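PDB 2BCO: succinylglutamate desuccinylase from Vibrio parahaemolyticus, which probably hydrolyses N-succinylglutamate to succinate and glutamate, the last step of arginine degradation by the succinyltransferase pathway, using one zinc ion per subunit. Local coordinates for residues 26-34 with 80-88. Sequence-based numbering, arbitrary orientation.
Sequences QVLSNGVQL and IESGFQKVD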
loop_
_atom_site.group_PDB
_atom_site.type_symbol
_atom_site.label_atom_id
_atom_site.label_comp_id
_atom_site.label_asym_id
_atom_site.label_seq_id
_atom_site.Cartn_x
_atom_site.Cartn_y
_atom_site.Cartn_z
ATOM N N GLN A 26 -4.338 24.128 -12.092
ATOM C CA GLN A 26 -4.195 25.328 -11.281
ATOM C C GLN A 26 -2.760 25.544 -10.825
ATOM O O GLN A 26 -2.084 24.606 -10.397
ATOM C CB GLN A 26 -5.092 25.233 -10.053
ATOM C CG GLN A 26 -4.928 26.374 -9.075
ATOM C CD GLN A 26 -5.737 26.155 -7.819
ATOM O OE1 GLN A 26 -6.946 25.924 -7.880
ATOM N NE2 GLN A 26 -5.079 26.223 -6.668
ATOM N N VAL A 27 -2.299 26.786 -10.915
ATOM C CA VAL A 27 -0.949 27.123 -10.496
ATOM C C VAL A 27 -1.025 27.931 -9.213
ATOM O O VAL A 27 -1.682 28.970 -9.161
ATOM C CB VAL A 27 -0.214 27.943 -11.574
ATOM C CG1 VAL A 27 1.187 28.296 -11.092
ATOM C CG2 VAL A 27 -0.146 27.148 -12.873
ATOM N N LEU A 28 -0.359 27.446 -8.171
ATOM C CA LEU A 28 -0.370 28.128 -6.884
ATOM C C LEU A 28 0.615 29.286 -6.834
ATOM O O LEU A 28 1.514 29.393 -7.669
ATOM C CB LEU A 28 -0.052 27.144 -5.759
ATOM C CG LEU A 28 -1.035 25.988 -5.557
ATOM C CD1 LEU A 28 -0.490 25.054 -4.491
ATOM C CD2 LEU A 28 -2.401 26.522 -5.164
ATOM N N SER A 29 0.431 30.147 -5.839
ATOM C CA SER A 29 1.281 31.311 -5.649
ATOM C C SER A 29 2.757 30.950 -5.528
ATOM O O SER A 29 3.617 31.697 -5.995
ATOM C CB SER A 29 0.844 32.085 -4.404
ATOM O OG SER A 29 1.725 33.162 -4.141
ATOM N N ASN A 30 3.053 29.812 -4.907
ATOM C CA ASN A 30 4.438 29.386 -4.734
ATOM C C ASN A 30 4.991 28.621 -5.931
ATOM O O ASN A 30 6.098 28.090 -5.873
ATOM C CB ASN A 30 4.579 28.522 -3.481
ATOM C CG ASN A 30 3.733 27.271 -3.538
ATOM O OD1 ASN A 30 3.219 26.901 -4.596
ATOM N ND2 ASN A 30 3.593 26.604 -2.400
ATOM N N GLY A 31 4.221 28.551 -7.009
ATOM C CA GLY A 31 4.688 27.848 -8.186
ATOM C C GLY A 31 4.233 26.406 -8.307
ATOM O O GLY A 31 4.341 25.826 -9.384
ATOM N N VAL A 32 3.731 25.818 -7.225
ATOM C CA VAL A 32 3.268 24.430 -7.277
ATOM C C VAL A 32 2.094 24.285 -8.242
ATOM O O VAL A 32 1.190 25.122 -8.271
ATOM C CB VAL A 32 2.821 23.916 -5.890
ATOM C CG1 VAL A 32 2.187 22.532 -6.032
ATOM C CG2 VAL A 32 4.013 23.856 -4.946
ATOM N N GLN A 33 2.110 23.216 -9.027
ATOM C CA GLN A 33 1.052 22.979 -9.996
ATOM C C GLN A 33 0.163 21.786 -9.625
ATOM O O GLN A 33 0.658 20.710 -9.292
ATOM C CB GLN A 33 1.671 22.763 -11.373
ATOM C CG GLN A 33 0.675 22.659 -12.502
ATOM C CD GLN A 33 1.353 22.531 -13.851
ATOM O OE1 GLN A 33 0.690 22.443 -14.880
ATOM N NE2 GLN A 33 2.683 22.525 -13.851
ATOM N N LEU A 34 -1.148 21.999 -9.687
ATOM C CA LEU A 34 -2.137 20.970 -9.375
ATOM C C LEU A 34 -2.961 20.641 -10.623
ATOM O O LEU A 34 -3.481 21.541 -11.283
ATOM C CB LEU A 34 -3.078 21.463 -8.275
ATOM C CG LEU A 34 -2.478 21.807 -6.911
ATOM C CD1 LEU A 34 -3.535 22.454 -6.044
ATOM C CD2 LEU A 34 -1.954 20.548 -6.248
ATOM N N ILE A 80 -1.141 21.542 0.874
ATOM C CA ILE A 80 -0.372 21.893 -0.312
ATOM C C ILE A 80 -1.056 23.063 -1.020
ATOM O O ILE A 80 -0.395 23.972 -1.527
ATOM C CB ILE A 80 -0.284 20.707 -1.304
ATOM C CG1 ILE A 80 0.578 19.590 -0.714
ATOM C CG2 ILE A 80 0.270 21.182 -2.644
ATOM C CD1 ILE A 80 0.630 18.345 -1.563
ATOM N N GLU A 81 -2.385 23.038 -1.049
ATOM C CA GLU A 81 -3.147 24.088 -1.717
ATOM C C GLU A 81 -3.082 25.418 -0.979
ATOM O O GLU A 81 -3.237 26.468 -1.590
ATOM C CB GLU A 81 -4.609 23.668 -1.882
ATOM C CG GLU A 81 -5.160 23.936 -3.270
ATOM C CD GLU A 81 -6.631 23.588 -3.399
ATOM O OE1 GLU A 81 -7.107 23.463 -4.553
ATOM O OE2 GLU A 81 -7.312 23.448 -2.356
ATOM N N SER A 82 -2.853 25.370 0.330
ATOM C CA SER A 82 -2.760 26.585 1.132
ATOM C C SER A 82 -1.307 27.038 1.285
ATOM O O SER A 82 -1.032 28.031 1.959
ATOM C CB SER A 82 -3.371 26.361 2.520
ATOM O OG SER A 82 -2.622 25.421 3.267
ATOM N N GLY A 83 -0.384 26.305 0.667
ATOM C CA GLY A 83 1.024 26.660 0.746
ATOM C C GLY A 83 1.695 26.204 2.027
ATOM O O GLY A 83 2.909 26.310 2.171
ATOM N N PHE A 84 0.907 25.687 2.961
ATOM C CA PHE A 84 1.443 25.220 4.235
ATOM C C PHE A 84 2.391 24.031 4.061
ATOM O O PHE A 84 3.368 23.887 4.801
ATOM C CB PHE A 84 0.292 24.849 5.172
ATOM C CG PHE A 84 0.739 24.285 6.490
ATOM C CD1 PHE A 84 0.888 22.910 6.662
ATOM C CD2 PHE A 84 1.030 25.130 7.558
ATOM C CE1 PHE A 84 1.322 22.381 7.890
ATOM C CE2 PHE A 84 1.465 24.618 8.789
ATOM C CZ PHE A 84 1.612 23.240 8.956
ATOM N N GLN A 85 2.089 23.172 3.093
ATOM C CA GLN A 85 2.925 22.014 2.822
ATOM C C GLN A 85 3.855 22.337 1.665
ATOM O O GLN A 85 3.411 22.709 0.576
ATOM C CB GLN A 85 2.064 20.796 2.473
ATOM C CG GLN A 85 2.854 19.566 2.024
ATOM C CD GLN A 85 3.866 19.101 3.056
ATOM O OE1 GLN A 85 3.518 18.831 4.205
ATOM N NE2 GLN A 85 5.131 19.006 2.648
ATOM N N LYS A 86 5.150 22.209 1.910
ATOM C CA LYS A 86 6.139 22.483 0.881
ATOM C C LYS A 86 6.174 21.298 -0.087
ATOM O O LYS A 86 6.247 20.137 0.337
ATOM C CB LYS A 86 7.512 22.693 1.532
ATOM C CG LYS A 86 8.659 22.898 0.560
ATOM C CD LYS A 86 9.991 22.915 1.303
ATOM C CE LYS A 86 11.170 22.706 0.367
ATOM N NZ LYS A 86 11.355 23.842 -0.571
ATOM N N VAL A 87 6.110 21.583 -1.383
ATOM C CA VAL A 87 6.130 20.519 -2.377
ATOM C C VAL A 87 7.439 20.513 -3.143
ATOM O O VAL A 87 7.814 21.508 -3.760
ATOM C CB VAL A 87 4.966 20.662 -3.360
ATOM C CG1 VAL A 87 5.006 19.542 -4.370
ATOM C CG2 VAL A 87 3.655 20.630 -2.603
ATOM N N ASP A 88 8.128 19.381 -3.107
ATOM C CA ASP A 88 9.409 19.257 -3.783
ATOM C C ASP A 88 9.444 18.054 -4.722
ATOM O O ASP A 88 10.295 17.962 -5.598
ATOM C CB ASP A 88 10.521 19.128 -2.746
ATOM C CG ASP A 88 11.867 19.525 -3.292
ATOM O OD1 ASP A 88 12.134 20.744 -3.375
ATOM O OD2 ASP A 88 12.650 18.620 -3.649
HETATM O O HOH W 1 2.524 24.131 -1.601
#
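Val32 sets CG2 on Val87 CB at 3.7 Å, while its CG1 reaches Ile80 CG2 at 4.1 Å and also borders Val87. With CG1 anti to the backbone N (chi1 173°), both branches face the 80-88 segment; branching at CB supplies a methyl for each partner in a buried position. Leu34 lies across the Glu81 side chain, with CD1 3.5 Å from CG. Leu28 puts CD1 against the last turn of the helix, 3.2 Å from Ile80 O, an apolar approach to a carbonyl and no bond. The arrangement sets a beta-hairpin, strands 24-27 and 33-38 joined through a type I turn from Leu28 to Gly31, against the C-terminal end of helix 68-81, away from the zinc site. Across this seam no direct hydrogen bond forms; instead a water accepts from Asn30 ND2 (2.8 Å) and donates to Ile80 O and Gln85 O. Asn30 OD1 accepts a hydrogen bond from Val32 N at 2.9 Å in an Asx turn, which holds the amide in place for the water. At Gly31 a side chain would strike Asn30 O; Gly83, at positive phi, first leaves the helical angles. Farther out, Glu81 OE1 is hydrogen-bonded to Leu5 N, and Val44 backs Val32, Leu34 and Val87.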